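Local atomic coordinates of putative RNase YutE (Bacillus subtilis subsp. subtilis str. 168, PDB entry 1YLM), a protein that is probably an RNase and the toxic component of a putative type VII toxin-antitoxin system, a homodimer probably neutralized by its cognate antitoxin YutD. Residues G59-R63 with Y132-L137; K8-L13 with D51-M56. All coordinates share one frame. Numbering follows the deposited sequence.

Helix 32-59 packs on helix 6-23 in contact 2, and the loop that follows it reaches the C-terminal end of helix 119-137 in contact 1. Contact 2 is buried, its centre about 9 Å from the centre of the chain; its salt bridge lies at the partly exposed edge, between Lys-8 and Asp-55, while Ile-9, Thr-52 and Met-56 pack in the interior. Contact 1 lies farther out, about 17 Å from that centre, is only partly buried, and relies on an aromatic pair and apolar side chains. The two are continuous, for Leu-133 of contact 1 touches Met-56 and Ile-9 of contact 2. Contact 2 also meets the second subunit, whereas contact 1 belongs to one chain.

Contact 1 (G59-R63 with Y132-L137); sequences GFIMR and YLETEL
The Phe-60 ring is the projecting part of this contact, pushed from the loop after helix 32-59 against the last turns of helix 119-137. Phe-60 is the first residue to leave helical geometry (phi/psi -99/16); Ile-61 follows with positive phi (49/51), and Met-62 is extended (-85/170). Residues 132-137 are helical, and the nearest CA atoms, those of Phe-60 and Glu-136, stand 9.2 Å apart, room enough for a large ring. With chi1 m, Phe-60 fills a hollow lined by two adjacent pairs, Tyr-132/Leu-133 and Glu-136/Leu-137, one helical turn apart. Tyr-132 (chi1 t) turns its edge to the Phe-60 face, a T-shaped pair with centroids 5.1 Å apart and planes at 86°. The branched leucine ends fill space around the ring: Leu-133 CD2 lies at its edge, 4.1 Å from Phe-60 CE1, and Leu-137 CD2 is 3.8 Å from Phe-60 CE2. Exposed Glu-136 offers its CB, 3.5 Å from Phe-60 CE2, while its carboxylate extends beyond the ring. Selenomethionine Met-62, slender and extended (m, t, t), brings CE to 4.0 Å from Tyr-132 CZ. Tyr-2 adds a second edge-to-face partner to Phe-60, joining the N-terminal segment to this end of the helical bundle. Chiefly aromatic and aliphatic, without polar bonds between the segments, the contact should depend mainly on shape and exclusion of water.

Contact 2 (K8-L13 with D51-M56); sequences KIEKTL and DTGNDM
A salt bridge spans the two helices: Lys-8 NZ donates a hydrogen bond to Asp-55 OD2 at 2.7 Å. Lys-8 is extended through chi3 (t, t, t) and turns at chi4 (m), so its long aliphatic chain crosses the gap and its amine meets the carboxylate of Asp-55 (chi1 m). The same amine lies 4.1 Å from Asp-51 CB, but the acid of Asp-51 is engaged elsewhere, its OD2 hydrogen-bonded to Tyr-103 OH of the second subunit. That tyrosine belongs to the RX(4)HXY motif assigned by similarity, and the Asp-51 side chain is about 7 Å from that of Arg-96, assigned by similarity as an active-site residue. Thr-12 OG1 comes within 3.1 Å of Thr-52 OG1, which is hydrogen-bonded to Cys-48 O. Both segments lie on helices and form a nearly antiparallel pair within the helical bundle of this HepT-like protein, with a signed crossing angle of -160° and axes 9.7 Å apart at closest approach. The modest bulk of Thr-52 suits the point of nearest backbone approach, where its CA is 5.6 Å from the CA of Ile-9. Branched Ile-9 (m, t) fills the groove beside it, placing CG2 3.7 Å from Thr-52 CG2, CG1 3.7 Å from Asp-55 CB and CD1 3.4 Å from CE of selenomethionine Met-56. Farther out, Leu-13 and Ile-9 both pack on Ile-129 of helix 119-137.

Contact 1 (G59-R63 with Y132-L137)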
loop_
_atom_site.group_PDB
_atom_site.type_symbol
_atom_site.label_atom_id
_atom_site.label_comp_id
_atom_site.label_asym_id
_atom_site.label_seq_id
_atom_site.Cartn_x
_atom_site.Cartn_y
_atom_site.Cartn_z
ATOM N N GLY A 59 4.528 -8.089 22.401
ATOM C CA GLY A 59 4.295 -9.330 23.162
ATOM C C GLY A 59 5.401 -9.679 24.156
ATOM O O GLY A 59 5.121 -10.147 25.279
ATOM N N PHE A 60 6.659 -9.462 23.745
ATOM C CA PHE A 60 7.830 -9.841 24.549
ATOM C C PHE A 60 8.448 -8.689 25.333
ATOM O O PHE A 60 9.554 -8.832 25.811
ATOM C CB PHE A 60 8.905 -10.509 23.690
ATOM C CG PHE A 60 8.546 -11.914 23.261
ATOM C CD1 PHE A 60 8.182 -12.170 21.944
ATOM C CD2 PHE A 60 8.566 -12.971 24.183
ATOM C CE1 PHE A 60 7.847 -13.450 21.528
ATOM C CE2 PHE A 60 8.224 -14.269 23.790
ATOM C CZ PHE A 60 7.875 -14.517 22.455
ATOM N N ILE A 61 7.720 -7.581 25.474
ATOM C CA ILE A 61 8.187 -6.399 26.244
ATOM C C ILE A 61 9.596 -6.002 25.835
ATOM O O ILE A 61 10.487 -5.838 26.679
ATOM C CB ILE A 61 8.174 -6.617 27.799
ATOM C CG1 ILE A 61 7.048 -7.558 28.203
ATOM C CG2 ILE A 61 8.089 -5.256 28.538
ATOM C CD1 ILE A 61 7.030 -7.889 29.699
HETATM N N MSE A 62 9.797 -5.862 24.529
HETATM C CA MSE A 62 11.066 -5.372 24.015
HETATM C C MSE A 62 11.031 -3.849 24.024
HETATM O O MSE A 62 9.972 -3.238 24.216
HETATM C CB MSE A 62 11.303 -5.898 22.593
HETATM C CG MSE A 62 11.363 -7.426 22.482
HETATM SE SE MSE A 62 11.564 -8.043 20.763
HETATM C CE MSE A 62 11.662 -9.780 21.058
ATOM N N ARG A 63 12.182 -3.233 23.783
ATOM C CA ARG A 63 12.249 -1.776 23.686
ATOM C C ARG A 63 11.221 -1.276 22.679
ATOM O O ARG A 63 11.017 -1.886 21.625
ATOM C CB ARG A 63 13.657 -1.326 23.279
ATOM C CG ARG A 63 13.796 0.170 23.092
ATOM C CD ARG A 63 15.255 0.552 23.026
ATOM N NE ARG A 63 15.419 1.996 23.182
ATOM C CZ ARG A 63 15.603 2.622 24.344
ATOM N NH1 ARG A 63 15.655 1.935 25.486
ATOM N NH2 ARG A 63 15.739 3.947 24.364
ATOM N N TYR A 132 12.182 -18.403 17.686
ATOM C CA TYR A 132 12.041 -17.557 18.857
ATOM C C TYR A 132 10.748 -17.863 19.607
ATOM O O TYR A 132 10.766 -18.042 20.822
ATOM C CB TYR A 132 12.099 -16.079 18.467
ATOM C CG TYR A 132 12.406 -15.161 19.629
ATOM C CD1 TYR A 132 13.722 -14.809 19.939
ATOM C CD2 TYR A 132 11.380 -14.657 20.423
ATOM C CE1 TYR A 132 14.002 -13.956 21.015
ATOM C CE2 TYR A 132 11.642 -13.803 21.493
ATOM C CZ TYR A 132 12.949 -13.462 21.786
ATOM O OH TYR A 132 13.174 -12.631 22.859
ATOM N N LEU A 133 9.638 -17.946 18.876
ATOM C CA LEU A 133 8.340 -18.302 19.449
ATOM C C LEU A 133 8.393 -19.662 20.159
ATOM O O LEU A 133 7.932 -19.805 21.296
ATOM C CB LEU A 133 7.265 -18.312 18.347
ATOM C CG LEU A 133 6.850 -16.942 17.787
ATOM C CD1 LEU A 133 5.953 -17.048 16.557
ATOM C CD2 LEU A 133 6.179 -16.111 18.888
ATOM N N GLU A 134 8.958 -20.650 19.478
ATOM C CA GLU A 134 9.046 -22.010 20.014
ATOM C C GLU A 134 9.923 -22.061 21.262
ATOM O O GLU A 134 9.577 -22.734 22.239
ATOM C CB GLU A 134 9.571 -22.964 18.948
ATOM C CG GLU A 134 8.545 -23.265 17.835
ATOM C CD GLU A 134 9.195 -23.754 16.541
ATOM O OE1 GLU A 134 10.441 -23.936 16.510
ATOM O OE2 GLU A 134 8.459 -23.961 15.549
ATOM N N THR A 135 11.044 -21.339 21.227
ATOM C CA THR A 135 11.980 -21.281 22.360
ATOM C C THR A 135 11.371 -20.593 23.576
ATOM O O THR A 135 11.525 -21.072 24.704
ATOM C CB THR A 135 13.327 -20.616 21.955
ATOM O OG1 THR A 135 13.911 -21.379 20.890
ATOM C CG2 THR A 135 14.298 -20.576 23.123
ATOM N N GLU A 136 10.642 -19.499 23.352
ATOM C CA GLU A 136 10.146 -18.698 24.455
ATOM C C GLU A 136 8.764 -19.108 24.960
ATOM O O GLU A 136 8.472 -18.943 26.142
ATOM C CB GLU A 136 10.167 -17.212 24.103
ATOM C CG GLU A 136 11.558 -16.661 23.840
ATOM C CD GLU A 136 12.470 -16.789 25.057
ATOM O OE1 GLU A 136 11.986 -16.615 26.194
ATOM O OE2 GLU A 136 13.667 -17.076 24.869
ATOM N N LEU A 137 7.922 -19.638 24.076
ATOM C CA LEU A 137 6.536 -19.960 24.425
ATOM C C LEU A 137 6.234 -21.456 24.327
ATOM O O LEU A 137 5.172 -21.917 24.759
ATOM C CB LEU A 137 5.563 -19.189 23.512
ATOM C CG LEU A 137 5.772 -17.679 23.351
ATOM C CD1 LEU A 137 4.816 -17.130 22.318
ATOM C CD2 LEU A 137 5.616 -16.944 24.673
#

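Contact 2 (K8-L13 with D51-M56)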
loop_
_atom_site.group_PDB
_atom_site.type_symbol
_atom_site.label_atom_id
_atom_site.label_comp_id
_atom_site.label_asym_id
_atom_site.label_seq_id
_atom_site.Cartn_x
_atom_site.Cartn_y
_atom_site.Cartn_z
ATOM N N LYS A 8 -1.940 -14.175 15.097
ATOM C CA LYS A 8 -1.705 -13.100 14.136
ATOM C C LYS A 8 -0.337 -13.258 13.481
ATOM O O LYS A 8 -0.220 -13.167 12.253
ATOM C CB LYS A 8 -1.810 -11.733 14.828
ATOM C CG LYS A 8 -1.678 -10.539 13.881
ATOM C CD LYS A 8 -1.948 -9.237 14.613
ATOM C CE LYS A 8 -1.847 -8.040 13.677
ATOM N NZ LYS A 8 -0.449 -7.725 13.280
ATOM N N ILE A 9 0.696 -13.504 14.290
ATOM C CA ILE A 9 2.066 -13.597 13.782
ATOM C C ILE A 9 2.142 -14.778 12.826
ATOM O O ILE A 9 2.631 -14.656 11.702
ATOM C CB ILE A 9 3.123 -13.746 14.925
ATOM C CG1 ILE A 9 3.173 -12.478 15.793
ATOM C CG2 ILE A 9 4.524 -14.074 14.342
ATOM C CD1 ILE A 9 3.924 -12.650 17.119
ATOM N N GLU A 10 1.630 -15.922 13.251
ATOM C CA GLU A 10 1.829 -17.106 12.443
ATOM C C GLU A 10 1.004 -17.251 11.143
ATOM O O GLU A 10 1.572 -17.570 10.080
ATOM C CB GLU A 10 1.568 -18.390 13.287
ATOM C CG GLU A 10 2.520 -18.631 14.470
ATOM C CD GLU A 10 2.233 -19.915 15.275
ATOM O OE1 GLU A 10 1.111 -20.463 15.185
ATOM O OE2 GLU A 10 3.154 -20.377 15.997
ATOM N N LYS A 11 -0.275 -16.893 11.139
ATOM C CA LYS A 11 -0.925 -16.189 10.020
ATOM C C LYS A 11 -0.196 -15.265 9.077
ATOM O O LYS A 11 -0.197 -15.512 7.861
ATOM C CB LYS A 11 -2.381 -15.789 10.326
ATOM C CG LYS A 11 -3.224 -17.025 10.754
ATOM C CD LYS A 11 -4.578 -16.647 11.397
ATOM C CE LYS A 11 -5.175 -17.773 12.293
ATOM N NZ LYS A 11 -6.364 -17.264 13.095
ATOM N N THR A 12 0.425 -14.230 9.614
ATOM C CA THR A 12 1.131 -13.335 8.711
ATOM C C THR A 12 2.424 -13.930 8.147
ATOM O O THR A 12 2.784 -13.628 7.008
ATOM C CB THR A 12 1.192 -11.837 9.180
ATOM O OG1 THR A 12 2.523 -11.389 9.426
ATOM C CG2 THR A 12 0.229 -11.530 10.278
ATOM N N LEU A 13 3.090 -14.807 8.909
ATOM C CA LEU A 13 4.252 -15.539 8.383
ATOM C C LEU A 13 3.896 -16.454 7.209
ATOM O O LEU A 13 4.632 -16.532 6.233
ATOM C CB LEU A 13 4.945 -16.348 9.498
ATOM C CG LEU A 13 5.691 -15.582 10.602
ATOM C CD1 LEU A 13 6.398 -16.577 11.527
ATOM C CD2 LEU A 13 6.684 -14.605 10.044
ATOM N N ASP A 51 4.837 -5.609 10.785
ATOM C CA ASP A 51 3.710 -6.004 11.630
ATOM C C ASP A 51 4.134 -7.117 12.582
ATOM O O ASP A 51 3.852 -7.052 13.790
ATOM C CB ASP A 51 2.507 -6.449 10.764
ATOM C CG ASP A 51 1.730 -5.259 10.170
ATOM O OD1 ASP A 51 1.903 -4.125 10.650
ATOM O OD2 ASP A 51 0.930 -5.466 9.241
ATOM N N THR A 52 4.842 -8.107 12.044
ATOM C CA THR A 52 5.397 -9.200 12.869
ATOM C C THR A 52 6.382 -8.657 13.909
ATOM O O THR A 52 6.308 -9.007 15.106
ATOM C CB THR A 52 6.053 -10.303 12.003
ATOM O OG1 THR A 52 5.042 -10.912 11.180
ATOM C CG2 THR A 52 6.671 -11.390 12.901
ATOM N N GLY A 53 7.291 -7.791 13.467
ATOM C CA GLY A 53 8.238 -7.132 14.382
ATOM C C GLY A 53 7.550 -6.387 15.517
ATOM O O GLY A 53 7.908 -6.579 16.696
ATOM N N ASN A 54 6.566 -5.548 15.183
ATOM C CA ASN A 54 5.757 -4.867 16.209
ATOM C C ASN A 54 5.092 -5.848 17.167
ATOM O O ASN A 54 5.096 -5.629 18.374
ATOM C CB ASN A 54 4.668 -3.962 15.607
ATOM C CG ASN A 54 5.192 -2.602 15.166
ATOM O OD1 ASN A 54 4.735 -2.059 14.151
ATOM N ND2 ASN A 54 6.131 -2.041 15.916
ATOM N N ASP A 55 4.485 -6.908 16.631
ATOM C CA ASP A 55 3.804 -7.904 17.481
ATOM C C ASP A 55 4.797 -8.606 18.418
ATOM O O ASP A 55 4.503 -8.851 19.595
ATOM C CB ASP A 55 3.036 -8.922 16.619
ATOM C CG ASP A 55 1.838 -8.303 15.912
ATOM O OD1 ASP A 55 1.369 -7.232 16.363
ATOM O OD2 ASP A 55 1.372 -8.878 14.905
HETATM N N MSE A 56 5.974 -8.921 17.893
HETATM C CA MSE A 56 7.069 -9.501 18.698
HETATM C C MSE A 56 7.463 -8.564 19.852
HETATM O O MSE A 56 7.557 -8.951 21.014
HETATM C CB MSE A 56 8.310 -9.720 17.823
HETATM C CG MSE A 56 8.231 -10.826 16.796
HETATM SE SE MSE A 56 8.576 -12.443 17.556
HETATM C CE MSE A 56 7.262 -12.880 17.711
#